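Leucyl-tRNA synthetase (Giardia intestinalis, PDB 3PZ6) probably charges tRNA(Leu) with leucine at the expense of ATP, this chain being its CP1 editing domain, which probably hydrolyses mischarged tRNA. Local coordinates at residues Leu152-Val157 against Phe168-Glu173; Arg88-Val93 against Gly272-Gly277; Ala108-Lys113 against Glu140-Ser145. The protein carries 2 engineered substitutions. All coordinates share one frame; numbering follows the deposited sequence.

Contact 1: Leu152-Val157 against Phe168-Glu173; sequences LLLATV and FVLPLE
Val169 points toward the type II turn Leu152-Ala155 and packs against it. Its CB lies 3.4 Å from Leu152 O, CG1 leans on the same carbonyl, and CG2 comes within 4.0 Å of Ala155 CB, a methyl small enough to leave the branched valine room. Toward the end of the strand, Leu153 brings CD1 against Pro171, 3.9 Å from its CB, while Leu154 and Leu170 cross at about a right angle, CD2 against CD2. On the other flank Thr156 and Phe168 lie side by side; with CG2 anti to its own carbonyl carbon, the threonine sets this methyl over the ring face, toward the CE1 rim, 3.7 Å from the Phe168 centroid, a CH-pi contact. Two backbone bonds close the edge: Leu154 N to Val169 O at 2.8 Å, somewhat bent, and Val169 N to Ala155 O, also 2.8 Å. The polar end of Thr156 turns elsewhere, OG1 bonding to Tyr21 OH, and Lys62 NZ bonds to Leu153 O. The arrangement is that of an antiparallel beta hairpin, strand 156-158 with 167-171, with Thr156 and Phe168 as a non-hydrogen-bonded pair, entered through the turn directly after helix 149-152.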
loop_
_atom_site.group_PDB
_atom_site.type_symbol
_atom_site.label_atom_id
_atom_site.label_comp_id
_atom_site.label_asym_id
_atom_site.label_seq_id
_atom_site.Cartn_x
_atom_site.Cartn_y
_atom_site.Cartn_z
ATOM N N LEU A 152 -12.616 -2.748 -2.851
ATOM C CA LEU A 152 -11.240 -2.764 -2.349
ATOM C C LEU A 152 -11.129 -2.462 -0.859
ATOM O O LEU A 152 -10.262 -3.003 -0.170
ATOM C CB LEU A 152 -10.373 -1.771 -3.125
ATOM C CG LEU A 152 -10.107 -2.092 -4.589
ATOM C CD1 LEU A 152 -9.489 -0.892 -5.246
ATOM C CD2 LEU A 152 -9.206 -3.309 -4.722
ATOM N N LEU A 153 -12.012 -1.601 -0.368
ATOM C CA LEU A 153 -11.917 -1.114 1.003
ATOM C C LEU A 153 -11.909 -2.272 2.004
ATOM O O LEU A 153 -12.634 -3.253 1.840
ATOM C CB LEU A 153 -13.053 -0.132 1.292
ATOM C CG LEU A 153 -12.713 1.114 2.113
ATOM C CD1 LEU A 153 -11.697 2.008 1.390
ATOM C CD2 LEU A 153 -13.976 1.908 2.444
ATOM N N LEU A 154 -11.054 -2.156 3.015
ATOM C CA LEU A 154 -10.887 -3.178 4.059
ATOM C C LEU A 154 -10.486 -4.577 3.535
ATOM O O LEU A 154 -10.766 -5.588 4.172
ATOM C CB LEU A 154 -12.118 -3.242 4.974
ATOM C CG LEU A 154 -12.711 -1.902 5.419
ATOM C CD1 LEU A 154 -13.979 -2.129 6.211
ATOM C CD2 LEU A 154 -11.710 -1.056 6.214
ATOM N N ALA A 155 -9.826 -4.616 2.380
ATOM C CA ALA A 155 -9.179 -5.830 1.901
ATOM C C ALA A 155 -7.803 -5.949 2.548
ATOM O O ALA A 155 -7.304 -4.983 3.134
ATOM C CB ALA A 155 -9.043 -5.799 0.395
ATOM N N THR A 156 -7.197 -7.130 2.454
ATOM C CA THR A 156 -5.860 -7.332 2.997
ATOM C C THR A 156 -4.872 -7.640 1.893
ATOM O O THR A 156 -5.167 -8.409 0.976
ATOM C CB THR A 156 -5.786 -8.466 4.039
ATOM O OG1 THR A 156 -6.184 -9.688 3.428
ATOM C CG2 THR A 156 -6.681 -8.197 5.202
ATOM N N VAL A 157 -3.699 -7.030 1.989
ATOM C CA VAL A 157 -2.651 -7.264 1.020
ATOM C C VAL A 157 -1.350 -7.685 1.698
ATOM O O VAL A 157 -1.154 -7.455 2.898
ATOM C CB VAL A 157 -2.444 -6.043 0.046
ATOM C CG1 VAL A 157 -3.672 -5.863 -0.873
ATOM C CG2 VAL A 157 -2.115 -4.746 0.798
ATOM N N PHE A 168 -4.144 -3.719 5.744
ATOM C CA PHE A 168 -5.473 -3.441 5.229
ATOM C C PHE A 168 -5.524 -2.256 4.265
ATOM O O PHE A 168 -4.797 -1.281 4.415
ATOM C CB PHE A 168 -6.447 -3.221 6.385
ATOM C CG PHE A 168 -6.811 -4.475 7.111
ATOM C CD1 PHE A 168 -7.979 -5.157 6.793
ATOM C CD2 PHE A 168 -5.989 -4.984 8.111
ATOM C CE1 PHE A 168 -8.325 -6.326 7.464
ATOM C CE2 PHE A 168 -6.323 -6.158 8.777
ATOM C CZ PHE A 168 -7.494 -6.827 8.459
ATOM N N VAL A 169 -6.397 -2.360 3.273
ATOM C CA VAL A 169 -6.670 -1.271 2.355
ATOM C C VAL A 169 -7.627 -0.310 3.053
ATOM O O VAL A 169 -8.724 -0.699 3.437
ATOM C CB VAL A 169 -7.345 -1.795 1.061
ATOM C CG1 VAL A 169 -7.738 -0.640 0.153
ATOM C CG2 VAL A 169 -6.447 -2.780 0.334
ATOM N N LEU A 170 -7.215 0.941 3.204
ATOM C CA LEU A 170 -7.978 1.890 3.997
ATOM C C LEU A 170 -8.422 3.121 3.185
ATOM O O LEU A 170 -7.881 3.381 2.101
ATOM C CB LEU A 170 -7.176 2.295 5.234
ATOM C CG LEU A 170 -6.769 1.200 6.222
ATOM C CD1 LEU A 170 -6.165 1.858 7.452
ATOM C CD2 LEU A 170 -7.949 0.309 6.623
ATOM N N PRO A 171 -9.415 3.870 3.704
ATOM C CA PRO A 171 -9.993 4.989 2.981
ATOM C C PRO A 171 -9.205 6.295 3.091
ATOM O O PRO A 171 -8.929 6.775 4.195
ATOM C CB PRO A 171 -11.379 5.139 3.634
ATOM C CG PRO A 171 -11.199 4.657 4.997
ATOM C CD PRO A 171 -10.143 3.596 4.955
ATOM N N LEU A 172 -8.835 6.849 1.940
ATOM C CA LEU A 172 -8.301 8.203 1.878
ATOM C C LEU A 172 -9.153 9.042 0.930
ATOM O O LEU A 172 -9.131 8.844 -0.276
ATOM C CB LEU A 172 -6.829 8.206 1.465
ATOM C CG LEU A 172 -6.086 9.552 1.592
ATOM C CD1 LEU A 172 -6.033 10.055 3.043
ATOM C CD2 LEU A 172 -4.689 9.451 1.006
ATOM N N GLU A 173 -9.903 9.977 1.496
ATOM C CA GLU A 173 -10.898 10.755 0.752
ATOM C C GLU A 173 -10.324 11.796 -0.210
ATOM O O GLU A 173 -11.054 12.334 -1.045
ATOM C CB GLU A 173 -11.868 11.438 1.718
ATOM C CG GLU A 173 -12.775 10.477 2.452
ATOM C CD GLU A 173 -13.516 11.131 3.610
ATOM O OE1 GLU A 173 -14.652 10.690 3.906
ATOM O OE2 GLU A 173 -12.970 12.081 4.228
#

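Contact 2: Arg88-Val93 against Gly272-Gly277; sequences RPETMV and GIMKMG
Met274 meets Glu90 and Val93 with the last two atoms of its side chain. Its CE lies beside the backbone carbonyl of Glu90, 3.2 Å from Glu90 O, and 4.2 Å from Val93 CG1, while SD sits against Glu90 CB. The chain is bent at both chi2 (-65°) and chi3 (-70°), and the second bend brings CE round to these neighbours. An unbranched, flexible methionine suits a place where a carbonyl, a methylene and a valine methyl have to be met together. The side chains of Val93 and Met274 run past one another, pointing opposite ways. Val93 also faces the following loop: its CG2 is 4.2 Å from Gly277 CA and 4.5 Å from Met276 CB. Gly277 has a phi of 89° with an extended psi, a conformation that residues with a beta carbon seldom adopt, and its bare CA lets the loop pass close to the valine.

Behind this first shell the segment Arg88-Val93 is held by its own polar bonds. Arg88 holds Glu90 OE2 with two nitrogens, NE and NH2, both at 3.1 Å, in a salt bridge, which holds the glutamate's carboxylate end and probably helps to fix the residue. Arg88 O takes two bonds from Thr91, one from N and one from OG1, the latter 2.6 Å long, and Thr91 CG2 lies over the centre of the guanidinium. The sequence RPET here fits the threonine-rich region of CP1 editing domains.

Around the contact, Tyr265 of helix 254-271 makes a cation-pi pair with Arg88. Helix 284-297 touches Glu90 through Val284 and Met274 through Cys287, strand 229-230 pairs with 273-274 and packs Ile229 on Thr91 and Met274, and strand 10-18 meets Pro89 and Met92.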
loop_
_atom_site.group_PDB
_atom_site.type_symbol
_atom_site.label_atom_id
_atom_site.label_comp_id
_atom_site.label_asym_id
_atom_site.label_seq_id
_atom_site.Cartn_x
_atom_site.Cartn_y
_atom_site.Cartn_z
ATOM N N ARG A 88 9.246 7.069 -3.009
ATOM C CA ARG A 88 10.078 6.836 -1.829
ATOM C C ARG A 88 10.189 5.354 -1.481
ATOM O O ARG A 88 9.619 4.916 -0.485
ATOM C CB ARG A 88 9.523 7.604 -0.625
ATOM C CG ARG A 88 9.381 9.108 -0.818
ATOM C CD ARG A 88 9.273 9.793 0.532
ATOM N NE ARG A 88 10.517 9.635 1.281
ATOM C CZ ARG A 88 10.685 9.939 2.566
ATOM N NH1 ARG A 88 9.678 10.426 3.287
ATOM N NH2 ARG A 88 11.874 9.751 3.133
ATOM N N PRO A 89 10.936 4.582 -2.292
ATOM C CA PRO A 89 11.029 3.133 -2.093
ATOM C C PRO A 89 11.741 2.722 -0.798
ATOM O O PRO A 89 11.583 1.583 -0.352
ATOM C CB PRO A 89 11.835 2.667 -3.312
ATOM C CG PRO A 89 12.655 3.844 -3.687
ATOM C CD PRO A 89 11.776 5.030 -3.420
ATOM N N GLU A 90 12.515 3.630 -0.208
ATOM C CA GLU A 90 13.226 3.342 1.042
ATOM C C GLU A 90 12.288 3.275 2.259
ATOM O O GLU A 90 12.621 2.658 3.276
ATOM C CB GLU A 90 14.367 4.353 1.275
ATOM C CG GLU A 90 13.935 5.738 1.775
ATOM C CD GLU A 90 13.347 6.650 0.694
ATOM O OE1 GLU A 90 13.214 6.226 -0.484
ATOM O OE2 GLU A 90 13.015 7.808 1.038
ATOM N N THR A 91 11.117 3.901 2.143
ATOM C CA THR A 91 10.128 3.908 3.214
ATOM C C THR A 91 9.233 2.662 3.197
ATOM O O THR A 91 8.378 2.497 4.077
ATOM C CB THR A 91 9.224 5.174 3.171
ATOM O OG1 THR A 91 8.545 5.231 1.917
ATOM C CG2 THR A 91 10.024 6.456 3.373
ATOM N N MET A 92 9.443 1.787 2.210
ATOM C CA MET A 92 8.567 0.630 1.985
ATOM C C MET A 92 8.519 -0.403 3.116
ATOM O O MET A 92 7.548 -1.150 3.240
ATOM C CB MET A 92 8.864 -0.039 0.639
ATOM C CG MET A 92 8.299 0.707 -0.582
ATOM S SD MET A 92 6.555 1.194 -0.429
ATOM C CE MET A 92 6.728 2.925 -0.009
ATOM N N VAL A 93 9.550 -0.437 3.946
ATOM C CA VAL A 93 9.570 -1.338 5.092
ATOM C C VAL A 93 8.708 -0.822 6.263
ATOM O O VAL A 93 8.503 -1.531 7.248
ATOM C CB VAL A 93 11.035 -1.655 5.527
ATOM C CG1 VAL A 93 11.807 -0.374 5.820
ATOM C CG2 VAL A 93 11.075 -2.616 6.721
ATOM N N GLY A 272 18.769 11.390 6.827
ATOM C CA GLY A 272 18.098 10.173 7.290
ATOM C C GLY A 272 18.938 8.917 7.221
ATOM O O GLY A 272 19.669 8.705 6.259
ATOM N N ILE A 273 18.837 8.092 8.257
ATOM C CA ILE A 273 19.583 6.835 8.335
ATOM C C ILE A 273 18.629 5.675 8.558
ATOM O O ILE A 273 17.837 5.684 9.498
ATOM C CB ILE A 273 20.660 6.874 9.450
ATOM C CG1 ILE A 273 21.851 7.718 8.991
ATOM C CG2 ILE A 273 21.122 5.456 9.825
ATOM C CD1 ILE A 273 22.607 8.363 10.118
ATOM N N MET A 274 18.693 4.694 7.669
ATOM C CA MET A 274 17.861 3.511 7.777
ATOM C C MET A 274 18.136 2.784 9.083
ATOM O O MET A 274 19.288 2.594 9.472
ATOM C CB MET A 274 18.096 2.582 6.585
ATOM C CG MET A 274 17.693 3.190 5.249
ATOM S SD MET A 274 15.922 3.522 5.082
ATOM C CE MET A 274 15.237 1.872 4.990
ATOM N N LYS A 275 17.071 2.381 9.761
ATOM C CA LYS A 275 17.194 1.720 11.057
ATOM C C LYS A 275 16.588 0.334 10.999
ATOM O O LYS A 275 16.806 -0.486 11.883
ATOM C CB LYS A 275 16.507 2.554 12.142
ATOM C CG LYS A 275 17.172 3.892 12.422
ATOM C CD LYS A 275 18.121 3.813 13.608
ATOM C CE LYS A 275 19.492 3.342 13.216
ATOM N NZ LYS A 275 20.081 2.633 14.371
ATOM N N MET A 276 15.816 0.098 9.945
ATOM C CA MET A 276 15.158 -1.178 9.707
ATOM C C MET A 276 15.341 -1.575 8.252
ATOM O O MET A 276 15.717 -0.753 7.416
ATOM C CB MET A 276 13.664 -1.083 10.040
ATOM C CG MET A 276 13.355 -0.991 11.528
ATOM S SD MET A 276 11.615 -0.666 11.892
ATOM C CE MET A 276 10.838 -2.126 11.170
ATOM N N GLY A 277 15.066 -2.838 7.959
ATOM C CA GLY A 277 15.161 -3.358 6.608
ATOM C C GLY A 277 16.552 -3.878 6.304
ATOM O O GLY A 277 17.417 -3.874 7.176
#

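Contact 3: Ala108-Lys113 against Glu140-Ser145; sequences AYYINK and ELDFIS. Engineered in segment 140-145: Ser145 (natural residue Cys).
Tyr109 and Phe143 stand on one face of the antiparallel pair and meet as an offset edge-to-face couple, the edge of Phe143 turned toward the face of Tyr109. Their planes stand at 81°, the centroids are 5.7 Å apart, and the nearest atoms are Tyr109 CE1 and Phe143 CD1. CG anti to the backbone N (chi1 -171°) puts the Phe143 ring beside Tyr109. Leu141 runs alongside the same tyrosine, CG 4.0 Å from Tyr109 CE1. Flat rings and a branched aliphatic chain suit this face, since helix 121-128 covers part of it through Ala124, against Tyr109 and Leu141.

On the other side of the strands Tyr110 is the centre. Ile144 crosses it at about a right angle and lays CD1 over the ring face, nearer the rim than the middle, 3.8 Å from the Tyr110 centroid; the slender delta methyl of isoleucine can reach the ring while Ile144 CB stays by Ala108, 4.3 Å from its CB. Asp142 comes to the ring edge instead, OD1 3.5 Å from Tyr110 CD2, carboxylate and ring planes 56° apart. Asn134 also touches both residues.

Three backbone bonds run between the segments: Ala108 N to Ser145 O, Ile144 N to Ala108 O at 2.9 Å, and Tyr110 N to Asp142 O at 3.1 Å. Tyr109 and Phe143 form the non-hydrogen-bonded antiparallel pair. Beyond the last bond, a water bridges Tyr110 O and Asp142 N. Ser145 is an engineered residue.

Chemically, main-chain bonds hold the segments together while the side chains add mostly dispersion and aromatic contacts; the carboxylate at the ring edge is probably a mild electrostatic gain, because the ring hydrogens carry partial positive charge.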
loop_
_atom_site.group_PDB
_atom_site.type_symbol
_atom_site.label_atom_id
_atom_site.label_comp_id
_atom_site.label_asym_id
_atom_site.label_seq_id
_atom_site.Cartn_x
_atom_site.Cartn_y
_atom_site.Cartn_z
ATOM N N ALA A 108 -9.491 -3.987 -13.310
ATOM C CA ALA A 108 -8.579 -5.123 -13.282
ATOM C C ALA A 108 -8.045 -5.388 -14.690
ATOM O O ALA A 108 -8.818 -5.525 -15.641
ATOM C CB ALA A 108 -9.278 -6.355 -12.721
ATOM N N TYR A 109 -6.721 -5.443 -14.818
ATOM C CA TYR A 109 -6.069 -5.632 -16.112
ATOM C C TYR A 109 -5.025 -6.740 -16.045
ATOM O O TYR A 109 -4.579 -7.115 -14.958
ATOM C CB TYR A 109 -5.376 -4.344 -16.561
ATOM C CG TYR A 109 -6.251 -3.115 -16.590
ATOM C CD1 TYR A 109 -6.902 -2.724 -17.762
ATOM C CD2 TYR A 109 -6.404 -2.324 -15.454
ATOM C CE1 TYR A 109 -7.701 -1.578 -17.794
ATOM C CE2 TYR A 109 -7.197 -1.184 -15.475
ATOM C CZ TYR A 109 -7.842 -0.817 -16.644
ATOM O OH TYR A 109 -8.622 0.313 -16.652
ATOM N N TYR A 110 -4.645 -7.256 -17.213
ATOM C CA TYR A 110 -3.479 -8.116 -17.346
ATOM C C TYR A 110 -2.266 -7.259 -17.713
ATOM O O TYR A 110 -2.367 -6.344 -18.539
ATOM C CB TYR A 110 -3.698 -9.169 -18.435
ATOM C CG TYR A 110 -4.594 -10.331 -18.058
ATOM C CD1 TYR A 110 -4.183 -11.288 -17.132
ATOM C CD2 TYR A 110 -5.837 -10.497 -18.659
ATOM C CE1 TYR A 110 -5.001 -12.362 -16.794
ATOM C CE2 TYR A 110 -6.660 -11.568 -18.328
ATOM C CZ TYR A 110 -6.237 -12.491 -17.396
ATOM O OH TYR A 110 -7.053 -13.548 -17.069
ATOM N N ILE A 111 -1.128 -7.546 -17.083
ATOM C CA ILE A 111 0.157 -6.960 -17.477
ATOM C C ILE A 111 0.943 -8.010 -18.267
ATOM O O ILE A 111 1.604 -7.697 -19.257
ATOM C CB ILE A 111 0.969 -6.482 -16.244
ATOM C CG1 ILE A 111 0.277 -5.298 -15.560
ATOM C CG2 ILE A 111 2.419 -6.128 -16.618
ATOM C CD1 ILE A 111 0.362 -3.966 -16.312
ATOM N N ASN A 112 0.861 -9.253 -17.797
ATOM C CA ASN A 112 1.362 -10.426 -18.500
ATOM C C ASN A 112 0.507 -11.642 -18.134
ATOM O O ASN A 112 -0.573 -11.489 -17.561
ATOM C CB ASN A 112 2.852 -10.663 -18.203
ATOM C CG ASN A 112 3.160 -10.728 -16.713
ATOM O OD1 ASN A 112 2.760 -11.665 -16.016
ATOM N ND2 ASN A 112 3.903 -9.743 -16.225
ATOM N N LYS A 113 0.977 -12.841 -18.468
ATOM C CA LYS A 113 0.258 -14.067 -18.127
ATOM C C LYS A 113 0.316 -14.344 -16.628
ATOM O O LYS A 113 1.299 -14.004 -15.957
ATOM C CB LYS A 113 0.819 -15.245 -18.909
ATOM N N GLU A 140 -3.365 -0.063 -26.229
ATOM C CA GLU A 140 -4.566 -0.851 -25.947
ATOM C C GLU A 140 -4.486 -1.533 -24.581
ATOM O O GLU A 140 -3.400 -1.891 -24.118
ATOM C CB GLU A 140 -4.800 -1.880 -27.051
ATOM N N LEU A 141 -5.642 -1.707 -23.946
ATOM C CA LEU A 141 -5.729 -2.309 -22.614
ATOM C C LEU A 141 -6.106 -3.787 -22.686
ATOM O O LEU A 141 -6.749 -4.225 -23.644
ATOM C CB LEU A 141 -6.761 -1.568 -21.751
ATOM C CG LEU A 141 -6.603 -0.095 -21.337
ATOM C CD1 LEU A 141 -5.161 0.250 -20.960
ATOM C CD2 LEU A 141 -7.136 0.869 -22.400
ATOM N N ASP A 142 -5.700 -4.548 -21.670
ATOM C CA ASP A 142 -6.189 -5.916 -21.492
ATOM C C ASP A 142 -7.163 -5.959 -20.315
ATOM O O ASP A 142 -6.895 -6.591 -19.289
ATOM C CB ASP A 142 -5.037 -6.910 -21.300
ATOM C CG ASP A 142 -5.461 -8.357 -21.542
ATOM O OD1 ASP A 142 -6.672 -8.663 -21.464
ATOM O OD2 ASP A 142 -4.574 -9.196 -21.811
ATOM N N PHE A 143 -8.294 -5.277 -20.499
ATOM C CA PHE A 143 -9.350 -5.119 -19.498
ATOM C C PHE A 143 -10.011 -6.446 -19.138
ATOM O O PHE A 143 -10.297 -7.259 -20.017
ATOM C CB PHE A 143 -10.395 -4.142 -20.042
ATOM C CG PHE A 143 -11.428 -3.717 -19.040
ATOM C CD1 PHE A 143 -11.230 -2.586 -18.255
ATOM C CD2 PHE A 143 -12.621 -4.426 -18.906
ATOM C CE1 PHE A 143 -12.195 -2.176 -17.336
ATOM C CE2 PHE A 143 -13.593 -4.026 -17.985
ATOM C CZ PHE A 143 -13.379 -2.899 -17.200
ATOM N N ILE A 144 -10.250 -6.655 -17.844
ATOM C CA ILE A 144 -10.916 -7.861 -17.355
ATOM C C ILE A 144 -12.289 -7.523 -16.785
ATOM O O ILE A 144 -13.311 -7.975 -17.301
ATOM C CB ILE A 144 -10.074 -8.592 -16.284
ATOM C CG1 ILE A 144 -8.683 -8.915 -16.829
ATOM C CG2 ILE A 144 -10.781 -9.866 -15.811
ATOM C CD1 ILE A 144 -7.646 -9.134 -15.753
ATOM N N SER A 145 -12.298 -6.741 -15.711
ATOM C CA SER A 145 -13.530 -6.258 -15.092
ATOM C C SER A 145 -13.248 -5.019 -14.251
ATOM O O SER A 145 -12.089 -4.704 -13.946
ATOM C CB SER A 145 -14.220 -7.345 -14.253
ATOM O OG SER A 145 -13.352 -7.918 -13.286
HETATM O O HOH W 1 -3.383 -3.910 -19.656
#

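How the contacts relate
All three contacts lie within the CP1 editing domain. Contacts 1 and 3 both belong to its large mixed sheet, contact 3 closing before contact 1 opens along the chain; their centres are 22 Å apart and their nearest atoms about 9 Å. Helix 61-71 reaches both, through Ile66 at Leu152 and Leu70 at Ala108. Contact 2 spans the longest loop and encloses the other two in sequence. Its centre is 23 Å from that of contact 1 and 32 Å from that of contact 3, which lies across the chain's centre from it. Since Arg88-Val93 fits the threonine-rich region, contact 2 probably lies near the editing pocket, although no ligand marks that site here.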